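Local atomic coordinates of mandelate racemase/muconate lactonizing enzyme (Jannaschia sp., PDB entry 4J3Z), a protein that probably catalyses a racemisation, lactonisation or related reaction, as a member of the mandelate racemase/muconate lactonizing enzyme family of the enolase superfamily. Residues Asn242-Ala250 against Thr270-Arg278. Numbering follows the deposited sequence.
Sequences NLPGLSEVA and TQALHHGAR
The imidazole of His275 packs with one face against Pro244, whose CA stands over the ring centre, 3.4 Å from the centroid and 7° off the ring normal, a CH-pi contact. Pro244 CB follows along the NE2 and CE1 side, and Ser247 CB sits at the ring edge near its plane, 4.0 Å from His275 CD2. Within its own segment His275 ND1 gives a weak hydrogen bond to Gln271 O one turn back, which helps fix the rotation of the ring. An alanine in place of His275 takes away the ring, and this would probably open a gap beside Pro244 and Ser247 and leave Gln271 O without its side-chain donor. Beside the ring the contact turns apolar. Leu243 splits its two methyls, CD1 against Gln271 CB and CD2 against Ala272 CB. With CG anti to its carbonyl carbon (chi1 -72°), Leu246 carries CD1 in between Ala277 CB (4.0 Å) and Ala272 CB; Thr259 of strand 257-259 also touches this leucine. Gly276 ends helix 266-274 in a Schellman motif, its positive phi a backbone conformation suited to glycine, with Ala277 N bonded to Ala272 O (3.0 Å) and Gly276 O lying near Ala250 CB. Beyond it, Arg278 NH1 reaches back in the guanidinium plane to a lone pair of Leu273 O (3.2 Å), while Arg278 NE forms a salt bridge with Glu248 of a neighbouring subunit. Two successive helices of the barrel's outer layer thus pack side by side, each leading into its next strand, 257-259 or 279-280, as in the modified TIM barrel of the enolase superfamily.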
loop_
_atom_site.group_PDB
_atom_site.type_symbol
_atom_site.label_atom_id
_atom_site.label_comp_id
_atom_site.label_asym_id
_atom_site.label_seq_id
_atom_site.Cartn_x
_atom_site.Cartn_y
_atom_site.Cartn_z
ATOM N N ASN D 242 -10.816 -1.511 -18.372
ATOM C CA ASN D 242 -9.923 -0.803 -17.448
ATOM C C ASN D 242 -10.443 -0.731 -16.016
ATOM O O ASN D 242 -10.570 0.350 -15.438
ATOM C CB ASN D 242 -9.560 0.589 -17.984
ATOM C CG ASN D 242 -8.507 1.290 -17.135
ATOM O OD1 ASN D 242 -7.804 0.663 -16.331
ATOM N ND2 ASN D 242 -8.404 2.605 -17.299
ATOM N N LEU D 243 -10.704 -1.898 -15.432
ATOM C CA LEU D 243 -11.154 -1.978 -14.037
ATOM C C LEU D 243 -10.228 -1.355 -12.994
ATOM O O LEU D 243 -10.720 -0.878 -11.963
ATOM C CB LEU D 243 -11.493 -3.415 -13.646
ATOM C CG LEU D 243 -12.581 -4.056 -14.503
ATOM C CD1 LEU D 243 -12.727 -5.532 -14.196
ATOM C CD2 LEU D 243 -13.907 -3.317 -14.400
ATOM N N PRO D 244 -8.898 -1.327 -13.249
ATOM C CA PRO D 244 -8.067 -0.582 -12.294
ATOM C C PRO D 244 -8.348 0.912 -12.304
ATOM O O PRO D 244 -7.832 1.629 -11.461
ATOM C CB PRO D 244 -6.629 -0.859 -12.770
ATOM C CG PRO D 244 -6.724 -2.131 -13.552
ATOM C CD PRO D 244 -8.069 -2.069 -14.219
ATOM N N GLY D 245 -9.150 1.376 -13.253
ATOM C CA GLY D 245 -9.481 2.792 -13.353
ATOM C C GLY D 245 -10.713 3.187 -12.563
ATOM O O GLY D 245 -11.019 4.372 -12.445
ATOM N N LEU D 246 -11.425 2.195 -12.032
ATOM C CA LEU D 246 -12.588 2.462 -11.186
ATOM C C LEU D 246 -12.185 3.132 -9.887
ATOM O O LEU D 246 -12.874 4.044 -9.418
ATOM C CB LEU D 246 -13.372 1.186 -10.887
ATOM C CG LEU D 246 -14.178 0.600 -12.044
ATOM C CD1 LEU D 246 -15.008 -0.582 -11.585
ATOM C CD2 LEU D 246 -15.038 1.640 -12.737
ATOM N N SER D 247 -11.064 2.676 -9.332
ATOM C CA SER D 247 -10.483 3.181 -8.082
ATOM C C SER D 247 -10.376 4.708 -7.993
ATOM O O SER D 247 -10.847 5.288 -7.034
ATOM C CB SER D 247 -9.106 2.527 -7.849
ATOM O OG SER D 247 -8.630 2.765 -6.539
ATOM N N GLU D 248 -9.760 5.342 -8.988
ATOM C CA GLU D 248 -9.579 6.808 -9.014
ATOM C C GLU D 248 -10.900 7.583 -9.143
ATOM O O GLU D 248 -11.033 8.697 -8.622
ATOM C CB GLU D 248 -8.605 7.222 -10.132
ATOM C CG GLU D 248 -9.067 6.881 -11.549
ATOM C CD GLU D 248 -7.918 6.753 -12.546
ATOM O OE1 GLU D 248 -7.544 5.604 -12.882
ATOM O OE2 GLU D 248 -7.387 7.792 -13.000
ATOM N N VAL D 249 -11.858 6.987 -9.845
ATOM C CA VAL D 249 -13.170 7.574 -10.070
ATOM C C VAL D 249 -13.999 7.483 -8.785
ATOM O O VAL D 249 -14.612 8.474 -8.354
ATOM C CB VAL D 249 -13.894 6.840 -11.226
ATOM C CG1 VAL D 249 -15.383 7.148 -11.248
ATOM C CG2 VAL D 249 -13.246 7.166 -12.562
ATOM N N ALA D 250 -14.006 6.291 -8.182
ATOM C CA ALA D 250 -14.709 6.056 -6.932
ATOM C C ALA D 250 -14.167 6.930 -5.817
ATOM O O ALA D 250 -14.920 7.356 -4.945
ATOM C CB ALA D 250 -14.636 4.584 -6.538
ATOM N N THR D 270 -14.979 -9.633 -9.172
ATOM C CA THR D 270 -14.041 -9.517 -8.036
ATOM C C THR D 270 -13.093 -8.327 -8.210
ATOM O O THR D 270 -12.942 -7.497 -7.308
ATOM C CB THR D 270 -13.209 -10.813 -7.872
ATOM O OG1 THR D 270 -14.079 -11.907 -7.548
ATOM C CG2 THR D 270 -12.144 -10.673 -6.786
ATOM N N GLN D 271 -12.467 -8.247 -9.379
ATOM C CA GLN D 271 -11.588 -7.119 -9.722
ATOM C C GLN D 271 -12.297 -5.759 -9.684
ATOM O O GLN D 271 -11.691 -4.759 -9.327
ATOM C CB GLN D 271 -10.925 -7.357 -11.080
ATOM C CG GLN D 271 -9.607 -8.121 -10.984
ATOM C CD GLN D 271 -9.439 -9.189 -12.055
ATOM O OE1 GLN D 271 -9.167 -10.350 -11.738
ATOM N NE2 GLN D 271 -9.589 -8.804 -13.333
ATOM N N ALA D 272 -13.572 -5.721 -10.050
ATOM C CA ALA D 272 -14.356 -4.480 -9.986
ATOM C C ALA D 272 -14.693 -4.136 -8.538
ATOM O O ALA D 272 -14.858 -2.968 -8.182
ATOM C CB ALA D 272 -15.630 -4.596 -10.814
ATOM N N LEU D 273 -14.805 -5.169 -7.708
ATOM C CA LEU D 273 -15.056 -4.984 -6.283
ATOM C C LEU D 273 -13.801 -4.507 -5.563
ATOM O O LEU D 273 -13.875 -3.670 -4.659
ATOM C CB LEU D 273 -15.590 -6.270 -5.664
ATOM C CG LEU D 273 -17.039 -6.628 -6.012
ATOM C CD1 LEU D 273 -17.365 -8.013 -5.483
ATOM C CD2 LEU D 273 -18.032 -5.603 -5.477
ATOM N N HIS D 274 -12.654 -5.037 -5.973
ATOM C CA HIS D 274 -11.393 -4.612 -5.380
ATOM C C HIS D 274 -11.029 -3.185 -5.772
ATOM O O HIS D 274 -10.246 -2.526 -5.067
ATOM C CB HIS D 274 -10.262 -5.581 -5.716
ATOM C CG HIS D 274 -10.025 -6.615 -4.658
ATOM N ND1 HIS D 274 -9.824 -7.949 -4.947
ATOM C CD2 HIS D 274 -9.957 -6.509 -3.311
ATOM C CE1 HIS D 274 -9.646 -8.619 -3.822
ATOM N NE2 HIS D 274 -9.722 -7.768 -2.815
ATOM N N HIS D 275 -11.624 -2.688 -6.858
ATOM C CA HIS D 275 -11.282 -1.365 -7.352
ATOM C C HIS D 275 -12.306 -0.281 -7.055
ATOM O O HIS D 275 -12.147 0.858 -7.500
ATOM C CB HIS D 275 -10.925 -1.414 -8.845
ATOM C CG HIS D 275 -9.511 -1.829 -9.110
ATOM N ND1 HIS D 275 -9.190 -2.970 -9.816
ATOM C CD2 HIS D 275 -8.332 -1.263 -8.751
ATOM C CE1 HIS D 275 -7.875 -3.082 -9.889
ATOM N NE2 HIS D 275 -7.331 -2.061 -9.250
ATOM N N GLY D 276 -13.342 -0.618 -6.296
ATOM C CA GLY D 276 -14.220 0.397 -5.742
ATOM C C GLY D 276 -15.675 0.426 -6.172
ATOM O O GLY D 276 -16.468 1.184 -5.605
ATOM N N ALA D 277 -16.042 -0.373 -7.169
ATOM C CA ALA D 277 -17.446 -0.491 -7.524
ATOM C C ALA D 277 -18.187 -1.039 -6.319
ATOM O O ALA D 277 -17.704 -1.955 -5.661
ATOM C CB ALA D 277 -17.630 -1.408 -8.726
ATOM N N ARG D 278 -19.353 -0.472 -6.015
ATOM C CA ARG D 278 -20.157 -0.989 -4.908
ATOM C C ARG D 278 -21.508 -1.484 -5.379
ATOM O O ARG D 278 -22.315 -1.980 -4.586
ATOM C CB ARG D 278 -20.291 0.048 -3.782
ATOM C CG ARG D 278 -19.025 0.238 -2.938
ATOM C CD ARG D 278 -18.663 -1.026 -2.158
ATOM N NE ARG D 278 -17.321 -0.965 -1.562
ATOM C CZ ARG D 278 -16.217 -1.437 -2.138
ATOM N NH1 ARG D 278 -16.287 -2.020 -3.329
ATOM N NH2 ARG D 278 -15.043 -1.342 -1.516
#